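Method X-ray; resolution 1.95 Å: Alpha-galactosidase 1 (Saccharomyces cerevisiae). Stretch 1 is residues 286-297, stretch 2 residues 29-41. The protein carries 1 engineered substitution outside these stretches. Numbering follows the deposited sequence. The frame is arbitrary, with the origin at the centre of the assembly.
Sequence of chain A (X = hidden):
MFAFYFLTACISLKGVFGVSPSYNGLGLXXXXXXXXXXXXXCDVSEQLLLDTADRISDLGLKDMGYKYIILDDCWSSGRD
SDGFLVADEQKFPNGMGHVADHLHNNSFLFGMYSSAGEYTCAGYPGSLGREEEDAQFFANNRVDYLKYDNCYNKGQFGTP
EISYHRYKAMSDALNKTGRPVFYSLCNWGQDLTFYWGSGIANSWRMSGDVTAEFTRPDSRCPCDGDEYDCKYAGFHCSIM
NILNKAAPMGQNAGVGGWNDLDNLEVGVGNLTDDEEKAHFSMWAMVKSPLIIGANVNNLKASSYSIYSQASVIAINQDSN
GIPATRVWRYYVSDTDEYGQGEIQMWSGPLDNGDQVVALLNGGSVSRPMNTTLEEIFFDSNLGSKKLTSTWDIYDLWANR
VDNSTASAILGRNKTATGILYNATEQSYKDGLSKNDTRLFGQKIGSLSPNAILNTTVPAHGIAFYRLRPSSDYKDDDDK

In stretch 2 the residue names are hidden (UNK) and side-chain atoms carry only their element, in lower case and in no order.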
# COMPACT_ATOMS: atom_id res chain seq x y z
N VAL A 286 0.65 -27.54 6.25
CA VAL A 286 0.90 -26.18 6.76
C VAL A 286 0.39 -26.00 8.20
O VAL A 286 0.43 -24.89 8.73
CB VAL A 286 0.35 -25.07 5.82
CG1 VAL A 286 0.95 -25.21 4.42
CG2 VAL A 286 -1.18 -25.10 5.74
N LYS A 287 -0.07 -27.09 8.81
CA LYS A 287 -0.60 -27.05 10.18
C LYS A 287 -1.79 -26.08 10.33
O LYS A 287 -1.91 -25.35 11.32
CB LYS A 287 0.52 -26.75 11.19
CG LYS A 287 1.21 -27.98 11.79
CD LYS A 287 2.02 -28.82 10.79
CE LYS A 287 3.08 -29.63 11.55
NZ LYS A 287 3.67 -30.70 10.72
N SER A 288 -2.66 -26.09 9.33
CA SER A 288 -3.96 -25.47 9.46
C SER A 288 -4.82 -26.34 10.38
O SER A 288 -4.61 -27.56 10.44
CB SER A 288 -4.65 -25.34 8.09
OG SER A 288 -5.98 -24.84 8.23
N PRO A 289 -5.76 -25.72 11.13
CA PRO A 289 -6.86 -26.48 11.69
C PRO A 289 -7.48 -27.40 10.63
O PRO A 289 -7.49 -27.07 9.44
CB PRO A 289 -7.87 -25.40 12.10
CG PRO A 289 -7.02 -24.21 12.42
CD PRO A 289 -5.83 -24.29 11.50
N LEU A 290 -7.96 -28.56 11.07
CA LEU A 290 -8.63 -29.48 10.16
C LEU A 290 -10.06 -29.63 10.65
O LEU A 290 -10.35 -30.45 11.51
CB LEU A 290 -7.92 -30.85 10.10
CG LEU A 290 -6.45 -30.92 9.68
CD1 LEU A 290 -5.96 -32.38 9.77
CD2 LEU A 290 -6.18 -30.33 8.29
N ILE A 291 -10.93 -28.77 10.11
CA ILE A 291 -12.32 -28.72 10.50
C ILE A 291 -13.14 -29.19 9.30
O ILE A 291 -13.08 -28.61 8.21
CB ILE A 291 -12.71 -27.29 11.02
CG1 ILE A 291 -12.02 -27.01 12.37
CG2 ILE A 291 -14.24 -27.16 11.17
CD1 ILE A 291 -11.93 -25.54 12.75
N ILE A 292 -13.86 -30.29 9.51
CA ILE A 292 -14.72 -30.88 8.49
C ILE A 292 -15.79 -29.87 8.09
O ILE A 292 -16.52 -29.38 8.95
CB ILE A 292 -15.39 -32.19 8.99
CG1 ILE A 292 -14.32 -33.23 9.37
CG2 ILE A 292 -16.35 -32.75 7.94
CD1 ILE A 292 -14.86 -34.43 10.15
N GLY A 293 -15.88 -29.56 6.80
CA GLY A 293 -16.92 -28.66 6.27
C GLY A 293 -18.10 -29.40 5.65
O GLY A 293 -19.15 -28.82 5.40
N ALA A 294 -17.91 -30.70 5.43
CA ALA A 294 -18.93 -31.57 4.84
C ALA A 294 -20.12 -31.83 5.78
O ALA A 294 -20.04 -31.61 6.99
CB ALA A 294 -18.30 -32.88 4.41
N ASN A 295 -21.24 -32.27 5.19
CA ASN A 295 -22.35 -32.84 5.95
C ASN A 295 -22.01 -34.30 6.18
O ASN A 295 -21.96 -35.08 5.22
CB ASN A 295 -23.67 -32.71 5.18
CG ASN A 295 -24.86 -33.35 5.91
OD1 ASN A 295 -24.72 -33.93 6.98
ND2 ASN A 295 -26.04 -33.23 5.31
N VAL A 296 -21.74 -34.67 7.42
CA VAL A 296 -21.26 -36.03 7.72
C VAL A 296 -22.36 -37.10 7.52
O VAL A 296 -22.05 -38.28 7.36
CB VAL A 296 -20.60 -36.14 9.13
CG1 VAL A 296 -19.32 -35.30 9.20
CG2 VAL A 296 -21.57 -35.75 10.24
N ASN A 297 -23.62 -36.67 7.53
CA ASN A 297 -24.75 -37.55 7.24
C ASN A 297 -25.10 -37.55 5.75
O ASN A 297 -26.07 -38.17 5.32
CB ASN A 297 -25.97 -37.17 8.09
CG ASN A 297 -25.82 -37.59 9.55
OD1 ASN A 297 -25.64 -36.74 10.42
ND2 ASN A 297 -25.90 -38.89 9.82
N UNK A 29 -1.36 -28.62 19.30
CA UNK A 29 -1.40 -28.99 17.88
C UNK A 29 -2.65 -28.28 17.32
O UNK A 29 -3.49 -27.81 18.09
c UNK A 29 -1.60 -30.50 17.70
c UNK A 29 -0.39 -31.31 18.26
o UNK A 29 -2.82 -30.89 18.35
N UNK A 30 -2.77 -28.18 15.98
CA UNK A 30 -3.94 -27.51 15.41
C UNK A 30 -5.23 -28.24 15.80
O UNK A 30 -5.21 -29.45 16.01
c UNK A 30 -1.85 -28.62 14.92
c UNK A 30 -2.20 -27.71 13.79
c UNK A 30 -3.69 -27.60 13.90
N UNK A 31 -6.33 -27.50 15.92
CA UNK A 31 -7.62 -28.10 16.30
C UNK A 31 -8.20 -28.94 15.17
O UNK A 31 -7.90 -28.71 14.01
c UNK A 31 -8.31 -24.86 15.53
o UNK A 31 -7.08 -24.92 15.64
c UNK A 31 -9.17 -26.10 15.74
c UNK A 31 -8.63 -27.05 16.80
n UNK A 31 -8.96 -23.73 15.21
N UNK A 32 -9.01 -29.93 15.54
CA UNK A 32 -9.74 -30.73 14.57
C UNK A 32 -11.19 -30.81 15.02
O UNK A 32 -11.47 -30.87 16.22
s UNK A 32 -7.01 -33.88 14.23
c UNK A 32 -7.97 -34.88 13.09
c UNK A 32 -7.75 -32.25 13.92
c UNK A 32 -9.17 -32.15 14.47
N UNK A 33 -12.10 -30.82 14.06
CA UNK A 33 -13.51 -30.90 14.38
C UNK A 33 -14.42 -30.73 13.19
O UNK A 33 -14.09 -31.16 12.09
N UNK A 34 -15.56 -30.09 13.42
CA UNK A 34 -16.58 -29.90 12.40
C UNK A 34 -17.37 -28.62 12.70
O UNK A 34 -17.59 -28.27 13.86
c UNK A 34 -21.93 -29.79 13.28
c UNK A 34 -18.89 -31.27 10.20
c UNK A 34 -18.76 -30.99 11.53
c UNK A 34 -20.06 -30.56 11.97
c UNK A 34 -22.27 -30.25 10.92
c UNK A 34 -20.58 -30.15 13.21
n UNK A 34 -20.18 -31.04 9.78
c UNK A 34 -17.51 -31.12 12.38
c UNK A 34 -20.92 -30.61 10.85
c UNK A 34 -22.75 -29.85 12.14
N UNK A 35 -17.79 -27.95 11.64
CA UNK A 35 -18.60 -26.73 11.73
C UNK A 35 -19.79 -26.91 10.78
O UNK A 35 -19.63 -27.39 9.65
o UNK A 35 -19.57 -24.02 10.91
c UNK A 35 -17.73 -25.51 11.36
o UNK A 35 -17.91 -23.25 12.16
c UNK A 35 -18.47 -24.18 11.49
N UNK A 36 -20.98 -26.52 11.23
CA UNK A 36 -22.23 -26.75 10.49
C UNK A 36 -22.49 -25.82 9.30
O UNK A 36 -23.43 -26.04 8.53
c UNK A 36 -23.42 -26.65 11.44
o UNK A 36 -24.29 -24.41 11.33
n UNK A 36 -23.06 -24.96 13.11
c UNK A 36 -23.63 -25.24 11.96
N UNK A 37 -21.68 -24.77 9.16
CA UNK A 37 -22.00 -23.69 8.23
C UNK A 37 -22.11 -24.13 6.76
O UNK A 37 -23.17 -23.96 6.14
c UNK A 37 -21.06 -22.49 8.35
c UNK A 37 -21.56 -21.37 7.51
c UNK A 37 -21.08 -20.98 6.29
c UNK A 37 -22.84 -19.65 6.70
n UNK A 37 -21.84 -19.93 5.80
c UNK A 37 -22.69 -20.54 7.78
c UNK A 37 -23.85 -18.68 6.65
c UNK A 37 -23.60 -20.46 8.86
c UNK A 37 -24.60 -19.49 8.81
c UNK A 37 -24.72 -18.62 7.71
N UNK A 38 -21.03 -24.69 6.20
CA UNK A 38 -20.99 -25.02 4.76
C UNK A 38 -22.24 -25.72 4.26
O UNK A 38 -22.67 -25.48 3.14
o UNK A 38 -18.49 -23.78 4.37
c UNK A 38 -18.46 -25.02 4.39
n UNK A 38 -17.32 -25.70 4.39
c UNK A 38 -19.75 -25.84 4.40
N UNK A 39 -22.84 -26.55 5.11
CA UNK A 39 -23.91 -27.44 4.67
C UNK A 39 -25.28 -27.16 5.29
O UNK A 39 -26.29 -27.64 4.76
c UNK A 39 -23.50 -28.95 4.82
o UNK A 39 -23.22 -29.26 6.20
c UNK A 39 -22.25 -29.26 3.98
N UNK A 40 -25.32 -26.37 6.36
CA UNK A 40 -26.59 -26.05 7.04
C UNK A 40 -26.94 -24.56 7.19
O UNK A 40 -28.09 -24.21 7.49
c UNK A 40 -26.67 -28.25 8.30
c UNK A 40 -27.87 -28.95 8.13
c UNK A 40 -26.67 -26.75 8.40
c UNK A 40 -26.66 -31.05 8.07
c UNK A 40 -27.87 -30.34 8.03
c UNK A 40 -25.47 -28.96 8.34
c UNK A 40 -25.45 -30.35 8.23
N UNK A 41 -25.96 -23.68 6.99
CA UNK A 41 -26.14 -22.23 7.15
C UNK A 41 -26.89 -21.90 8.46
O UNK A 41 -26.54 -22.45 9.50
c UNK A 41 -26.81 -21.62 5.92
O HOH W 1 -20.98 -28.19 7.28

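Position 29 has three side-chain atoms: a carbon carrying one oxygen and one carbon. It makes no contact with stretch 1. This is Thr29.

At position 30 three carbons close a ring onto the backbone N. Its CA-to-CB bond points toward stretch 1, and the ring packs on the O atoms of Lys287 and Ser288. It is Pro30; its CG lies 3.4 Å from Lys287 O.

Position 31 carries three carbons, the third bearing one oxygen and one nitrogen. The end of the chain comes near Pro289. This is Gln31. Its OE1, 3.3 Å from Pro289 CG, has no polar partner in the model.

Position 32 is unbranched: two carbons, a sulfur, one carbon. The chain lies by Leu290. This is Met32. Its CG is 4.1 Å from Leu290 CB, on the same face of the sheet.

Position 33 has no side-chain atoms. Its backbone lies by Ile291. It is Gly33; its O is 3.4 Å from Ile291 CA.

Position 34 has one carbon, then fused five- and six-membered rings holding eight carbons and one nitrogen. The ring nitrogen reaches Ala294. This is Trp34. NE1 donates to Ala294 O at 2.9 Å, at the ring edge, and CD1 lies 3.7 Å from Ile292 CG2.

Position 35 has two carbons, the second carrying two oxygens. Its CB is 3.9 Å from Ile291 CG2. This is Asp35; its OD1 accepts from the N of position 37 at 2.8 Å, a capping bond.

Position 36 has two carbons, the second with one oxygen and one nitrogen. It points away from stretch 1. This is Asn36.

Position 37 repeats the fused rings of position 34, but the end leads away. It is Trp37.

Position 38 has the same atoms as position 36, but points toward stretch 1. It is Asn38, with CB 3.2 Å from Gly293 O. An ideal CB on Gly293 would clash with Asn38 ND2.

Position 39 is a carbon with one oxygen and one carbon, near Gly293 and Asn295. It is Thr39; CG2 lies 3.4 Å from Asn295 N.

Position 40 is one carbon and a six-carbon ring, by Asn295. This is Phe40; CZ is 3.6 Å from Asn295 ND2.

Position 41 has one carbon, out of reach: Ala41.

The contact is a parallel strand pairing. Leu290 N donates to Gln31 O (2.9 Å), Gly33 N to Leu290 O (3.1 Å), Ile292 N to Gly33 O (2.7 Å) and Asp35 N to Ile292 O (3.3 Å). Where the strands end, water 1 donates to Gly293 O and Asp35 O and accepts from Thr39 OG1.

Stretch 2 (29-41) TPQMGWDNWNTFA
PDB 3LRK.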